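Local coordinates for protein galactose-1-phosphate uridylyltransferase (Bacillus cereus, PDB 4QVU) that is of uncertain function but adopts a HIT-like fold, binds zinc and may act as a UDP-glucose:hexose-1-phosphate uridylyltransferase, at residues Gln61-Thr67 and His121-Ile127; Lys109-Ser115 and Ser202-Leu206. All coordinates share one frame; numbering follows the deposited sequence.

Interaction 1. Residues Gln61-Thr67 and His121-Ile127; sequences QTVLIET and HAHMQII
The carbonyl oxygen of I126 is gripped twice by T62. The backbone N of T62 approaches nearly along the C=O axis at 2.9 Å, while T62 OG1 donates to I126 O at 2.7 Å from 19° outside the carbonyl plane. A chi1 of 77° sets that hydroxyl between the backbone N and the carbonyl carbon, where it meets I126 O, and W48 NE1 bonds to the same OG1. Further along, L64 and M124 exchange straight backbone bonds, and E66 N reaches A122 O at 3.1 Å where the strand 59-65 gives way to a loop. This is antiparallel pairing between strands 59-65 and 123-129 of the HIT-like sheet. H121, H123 and Q125 follow the H-x-H-x-Q pattern of galactose-1-phosphate uridylyltransferases, although no catalytic role is established for them here. As in those enzymes, the imidazole of the second histidine is fixed through its delta nitrogen: H123 ND1 donates to H121 O at 2.8 Å, with that oxygen in the ring plane. H121 reaches across the contact, its NE2 bonding T67 O at 2.6 Å with the acceptor at the ring edge, while I65 CG2 lies obliquely against the same ring. On the opposite face of the sheet L64 and I126 meet through their CD1 methyls, 3.9 Å apart, beneath helix 79-97, which L64 touches through L85 and F88. E66 sends an extended side chain along A122, its OE2 lying beside M124 CG, while its OE1 is held by Y77.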
loop_
_atom_site.group_PDB
_atom_site.type_symbol
_atom_site.label_atom_id
_atom_site.label_comp_id
_atom_site.label_asym_id
_atom_site.label_seq_id
_atom_site.Cartn_x
_atom_site.Cartn_y
_atom_site.Cartn_z
ATOM N N GLN A 61 -8.841 29.687 11.496
ATOM C CA GLN A 61 -7.468 29.621 10.992
ATOM C C GLN A 61 -6.592 30.673 11.643
ATOM O O GLN A 61 -6.991 31.838 11.761
ATOM C CB GLN A 61 -7.445 29.792 9.467
ATOM C CG GLN A 61 -8.144 28.658 8.714
ATOM C CD GLN A 61 -8.253 28.940 7.244
ATOM O OE1 GLN A 61 -9.344 29.180 6.727
ATOM N NE2 GLN A 61 -7.129 28.946 6.539
ATOM N N THR A 62 -5.404 30.244 12.104
ATOM C CA THR A 62 -4.445 31.134 12.760
ATOM C C THR A 62 -3.035 30.882 12.219
ATOM O O THR A 62 -2.755 29.800 11.701
ATOM C CB THR A 62 -4.475 30.982 14.298
ATOM O OG1 THR A 62 -3.784 29.804 14.689
ATOM C CG2 THR A 62 -5.878 31.011 14.890
ATOM N N VAL A 63 -2.158 31.884 12.345
ATOM C CA VAL A 63 -0.765 31.834 11.892
ATOM C C VAL A 63 0.154 32.119 13.100
ATOM O O VAL A 63 -0.125 33.028 13.890
ATOM C CB VAL A 63 -0.519 32.824 10.714
ATOM C CG1 VAL A 63 0.956 32.891 10.332
ATOM C CG2 VAL A 63 -1.362 32.453 9.497
ATOM N N LEU A 64 1.253 31.355 13.222
ATOM C CA LEU A 64 2.208 31.517 14.309
ATOM C C LEU A 64 3.585 31.920 13.749
ATOM O O LEU A 64 4.316 31.073 13.237
ATOM C CB LEU A 64 2.285 30.207 15.119
ATOM C CG LEU A 64 2.806 30.308 16.554
ATOM C CD1 LEU A 64 2.163 29.261 17.444
ATOM C CD2 LEU A 64 4.322 30.199 16.608
ATOM N N ILE A 65 3.933 33.213 13.855
ATOM C CA ILE A 65 5.221 33.759 13.404
ATOM C C ILE A 65 6.265 33.377 14.464
ATOM O O ILE A 65 6.077 33.667 15.639
ATOM C CB ILE A 65 5.139 35.296 13.125
ATOM C CG1 ILE A 65 4.304 35.596 11.864
ATOM C CG2 ILE A 65 6.512 35.937 12.979
ATOM C CD1 ILE A 65 2.818 35.610 12.044
ATOM N N GLU A 66 7.332 32.691 14.036
ATOM C CA GLU A 66 8.387 32.120 14.877
ATOM C C GLU A 66 9.510 33.097 15.252
ATOM O O GLU A 66 10.231 32.824 16.212
ATOM C CB GLU A 66 9.040 30.940 14.144
ATOM C CG GLU A 66 8.080 29.901 13.587
ATOM C CD GLU A 66 8.688 28.824 12.708
ATOM O OE1 GLU A 66 9.934 28.700 12.651
ATOM O OE2 GLU A 66 7.900 28.084 12.081
ATOM N N THR A 67 9.728 34.165 14.458
ATOM C CA THR A 67 10.812 35.138 14.693
ATOM C C THR A 67 10.493 36.464 13.978
ATOM O O THR A 67 9.660 36.484 13.077
ATOM C CB THR A 67 12.202 34.564 14.249
ATOM O OG1 THR A 67 13.210 35.580 14.319
ATOM C CG2 THR A 67 12.189 33.926 12.852
ATOM N N HIS A 121 8.283 34.177 5.317
ATOM C CA HIS A 121 8.645 34.290 6.734
ATOM C C HIS A 121 8.507 32.921 7.418
ATOM O O HIS A 121 7.688 32.111 6.975
ATOM C CB HIS A 121 7.729 35.330 7.406
ATOM C CG HIS A 121 8.334 36.031 8.581
ATOM N ND1 HIS A 121 8.702 37.367 8.510
ATOM C CD2 HIS A 121 8.611 35.567 9.820
ATOM C CE1 HIS A 121 9.184 37.669 9.704
ATOM N NE2 HIS A 121 9.153 36.619 10.523
ATOM N N ALA A 122 9.312 32.652 8.473
ATOM C CA ALA A 122 9.273 31.384 9.217
ATOM C C ALA A 122 8.030 31.340 10.097
ATOM O O ALA A 122 7.930 32.100 11.065
ATOM C CB ALA A 122 10.535 31.219 10.052
ATOM N N HIS A 123 7.053 30.500 9.729
ATOM C CA HIS A 123 5.795 30.431 10.465
ATOM C C HIS A 123 5.220 29.005 10.553
ATOM O O HIS A 123 5.594 28.119 9.778
ATOM C CB HIS A 123 4.755 31.349 9.793
ATOM C CG HIS A 123 4.340 30.878 8.438
ATOM N ND1 HIS A 123 5.144 31.075 7.331
ATOM C CD2 HIS A 123 3.237 30.192 8.062
ATOM C CE1 HIS A 123 4.511 30.501 6.320
ATOM N NE2 HIS A 123 3.358 29.958 6.711
HETATM N N MSE A 124 4.293 28.817 11.515
HETATM C CA MSE A 124 3.513 27.601 11.754
HETATM C C MSE A 124 2.036 27.944 11.668
HETATM O O MSE A 124 1.685 29.124 11.554
HETATM C CB MSE A 124 3.837 26.944 13.101
HETATM C CG MSE A 124 5.276 26.487 13.246
HETATM SE SE MSE A 124 5.568 25.518 14.904
HETATM C CE MSE A 124 4.840 23.852 14.361
ATOM N N GLN A 125 1.164 26.929 11.736
ATOM C CA GLN A 125 -0.271 27.156 11.674
ATOM C C GLN A 125 -1.027 26.315 12.678
ATOM O O GLN A 125 -0.715 25.140 12.883
ATOM C CB GLN A 125 -0.812 26.857 10.272
ATOM C CG GLN A 125 -0.433 27.882 9.214
ATOM C CD GLN A 125 -0.908 27.471 7.856
ATOM O OE1 GLN A 125 -0.103 27.218 6.961
ATOM N NE2 GLN A 125 -2.221 27.348 7.679
ATOM N N ILE A 126 -2.045 26.937 13.285
ATOM C CA ILE A 126 -2.997 26.331 14.208
ATOM C C ILE A 126 -4.387 26.549 13.585
ATOM O O ILE A 126 -4.791 27.701 13.364
ATOM C CB ILE A 126 -2.878 26.845 15.673
ATOM C CG1 ILE A 126 -1.510 26.466 16.285
ATOM C CG2 ILE A 126 -4.020 26.293 16.523
ATOM C CD1 ILE A 126 -1.096 27.199 17.624
ATOM N N ILE A 127 -5.074 25.444 13.239
ATOM C CA ILE A 127 -6.397 25.470 12.632
ATOM C C ILE A 127 -7.369 24.708 13.529
ATOM O O ILE A 127 -7.220 23.499 13.730
ATOM C CB ILE A 127 -6.386 24.897 11.182
ATOM C CG1 ILE A 127 -5.318 25.591 10.306
ATOM C CG2 ILE A 127 -7.796 24.982 10.548
ATOM C CD1 ILE A 127 -5.020 24.909 9.039
#

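Interaction 2. Residues Lys109-Ser115 and Ser202-Leu206; sequences KNHGPFS and SSYNL
CB of H111 lies over one face of the Y204 ring, 3.7 Å from its centroid, a CH-pi contact. The imidazole is tilted only 21° from the phenol plane but is slid well to one side, so the two rings barely overlap. A second, weak tie runs from H111 ND1 to S202 O, which sits at the edge of the imidazole. K109 comes to the same tyrosine from the next position on this face: its fully extended chain delivers NZ to Y204 OH at 3.0 Å, and its CB packs against L206 CB. Its carbonyl serves both the backbone and a side chain: K109 O accepts from L206 N, and N205 ND2 donates to it at 3.1 Å with K109 O in the plane of the N205 amide. The other end of that amide, OD1, is bound by R222 on strand 214-222, and the two bonds together probably fix the rotation of the group. Where strand 104-111 ends, a type I turn from G112 to S115 folds over S203; F114 N donates to S203 OG at 3.1 Å, and within the turn S115 OG closes back on G112 O at 2.9 Å. Further out, V190 and L194 of helix 179-195 pack on Y204, and I74 touches K109, Y204 and L206. F114 meets F114 of the second subunit, and P227 of that subunit packs on N110 and N205. The almost exactly antiparallel pairing, 176° between the short strand axes, joins the N- and C-terminal DUF4931 domains, making one continuous sheet of two HIT-clan halves.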
loop_
_atom_site.group_PDB
_atom_site.type_symbol
_atom_site.label_atom_id
_atom_site.label_comp_id
_atom_site.label_asym_id
_atom_site.label_seq_id
_atom_site.Cartn_x
_atom_site.Cartn_y
_atom_site.Cartn_z
ATOM N N LYS A 109 3.430 22.768 10.389
ATOM C CA LYS A 109 4.351 23.697 9.740
ATOM C C LYS A 109 4.610 23.276 8.298
ATOM O O LYS A 109 4.614 22.084 7.987
ATOM C CB LYS A 109 5.686 23.770 10.510
ATOM C CG LYS A 109 6.634 24.808 9.946
ATOM C CD LYS A 109 8.018 24.831 10.549
ATOM C CE LYS A 109 8.803 25.908 9.842
ATOM N NZ LYS A 109 10.172 26.054 10.382
ATOM N N ASN A 110 4.845 24.269 7.434
ATOM C CA ASN A 110 5.251 24.116 6.036
ATOM C C ASN A 110 6.544 24.890 5.847
ATOM O O ASN A 110 6.623 26.035 6.296
ATOM C CB ASN A 110 4.161 24.600 5.067
ATOM C CG ASN A 110 2.788 24.015 5.263
ATOM O OD1 ASN A 110 2.623 22.859 5.651
ATOM N ND2 ASN A 110 1.765 24.801 4.958
ATOM N N HIS A 111 7.570 24.268 5.246
ATOM C CA HIS A 111 8.846 24.928 4.973
ATOM C C HIS A 111 9.336 24.545 3.595
ATOM O O HIS A 111 9.393 23.360 3.273
ATOM C CB HIS A 111 9.894 24.578 6.036
ATOM C CG HIS A 111 11.214 25.261 5.838
ATOM N ND1 HIS A 111 12.196 24.720 5.020
ATOM C CD2 HIS A 111 11.684 26.413 6.374
ATOM C CE1 HIS A 111 13.213 25.564 5.069
ATOM N NE2 HIS A 111 12.952 26.598 5.868
ATOM N N GLY A 112 9.699 25.546 2.806
ATOM C CA GLY A 112 10.225 25.350 1.462
ATOM C C GLY A 112 9.182 25.437 0.363
ATOM O O GLY A 112 7.976 25.423 0.643
ATOM N N PRO A 113 9.623 25.495 -0.919
ATOM C CA PRO A 113 8.657 25.674 -2.013
ATOM C C PRO A 113 7.865 24.410 -2.377
ATOM O O PRO A 113 6.983 24.506 -3.243
ATOM C CB PRO A 113 9.542 26.096 -3.189
ATOM C CG PRO A 113 10.876 25.501 -2.895
ATOM C CD PRO A 113 11.018 25.558 -1.412
ATOM N N PHE A 114 8.159 23.244 -1.751
ATOM C CA PHE A 114 7.454 22.002 -2.104
ATOM C C PHE A 114 6.677 21.414 -0.913
ATOM O O PHE A 114 6.306 20.236 -0.955
ATOM C CB PHE A 114 8.435 20.957 -2.657
ATOM C CG PHE A 114 9.263 21.469 -3.810
ATOM C CD1 PHE A 114 8.659 21.881 -4.995
ATOM C CD2 PHE A 114 10.646 21.514 -3.725
ATOM C CE1 PHE A 114 9.424 22.362 -6.059
ATOM C CE2 PHE A 114 11.413 21.972 -4.799
ATOM C CZ PHE A 114 10.795 22.395 -5.958
ATOM N N SER A 115 6.357 22.256 0.096
ATOM C CA SER A 115 5.610 21.864 1.298
ATOM C C SER A 115 4.112 22.176 1.175
ATOM O O SER A 115 3.297 21.486 1.788
ATOM C CB SER A 115 6.173 22.560 2.538
ATOM O OG SER A 115 6.147 23.974 2.435
ATOM N N SER A 202 15.740 20.974 1.290
ATOM C CA SER A 202 15.195 22.355 1.259
ATOM C C SER A 202 13.714 22.489 1.734
ATOM O O SER A 202 13.355 23.576 2.196
ATOM C CB SER A 202 15.291 22.975 -0.137
ATOM O OG SER A 202 14.283 22.519 -1.027
ATOM N N SER A 203 12.868 21.443 1.582
ATOM C CA SER A 203 11.452 21.481 1.979
ATOM C C SER A 203 11.071 20.350 2.933
ATOM O O SER A 203 11.501 19.201 2.757
ATOM C CB SER A 203 10.527 21.409 0.766
ATOM O OG SER A 203 10.704 22.502 -0.116
ATOM N N TYR A 204 10.199 20.669 3.908
ATOM C CA TYR A 204 9.675 19.704 4.865
ATOM C C TYR A 204 8.380 20.202 5.474
ATOM O O TYR A 204 8.025 21.378 5.354
ATOM C CB TYR A 204 10.698 19.389 5.992
ATOM C CG TYR A 204 10.991 20.546 6.930
ATOM C CD1 TYR A 204 10.244 20.739 8.086
ATOM C CD2 TYR A 204 12.041 21.428 6.677
ATOM C CE1 TYR A 204 10.506 21.799 8.950
ATOM C CE2 TYR A 204 12.325 22.481 7.541
ATOM C CZ TYR A 204 11.554 22.664 8.680
ATOM O OH TYR A 204 11.818 23.703 9.545
ATOM N N ASN A 205 7.718 19.306 6.199
ATOM C CA ASN A 205 6.523 19.581 6.973
ATOM C C ASN A 205 6.651 19.039 8.369
ATOM O O ASN A 205 7.260 17.979 8.568
ATOM C CB ASN A 205 5.287 18.956 6.329
ATOM C CG ASN A 205 4.739 19.590 5.088
ATOM O OD1 ASN A 205 4.621 18.939 4.067
ATOM N ND2 ASN A 205 4.242 20.802 5.176
ATOM N N LEU A 206 6.037 19.733 9.333
ATOM C CA LEU A 206 5.868 19.239 10.693
ATOM C C LEU A 206 4.419 19.010 10.903
ATOM O O LEU A 206 3.630 19.866 10.516
ATOM C CB LEU A 206 6.425 20.154 11.805
ATOM C CG LEU A 206 7.881 20.597 11.798
ATOM C CD1 LEU A 206 8.157 21.391 13.049
ATOM C CD2 LEU A 206 8.847 19.416 11.722
#

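Both interactions belong to one antiparallel sheet, in which strand 123-129 of interaction 1 lies next to strand 104-111 of interaction 2, and their centres are about 13 Å apart. Interaction 1 is buried and belongs to the N-terminal DUF4931 domain alone, whereas interaction 2 lies closer to the centre of the molecule, crosses to the C-terminal domain, and is only partly buried, its turn reaching another subunit. Their chemistry differs accordingly: interaction 1 combines aliphatic packing under helix 79-97 with histidines held by carbonyls, while interaction 2 relies on an aromatic and lysine cluster beside helix 179-195. K109 bridges them, packing on M124 and forming a long, weak ion pair with E66.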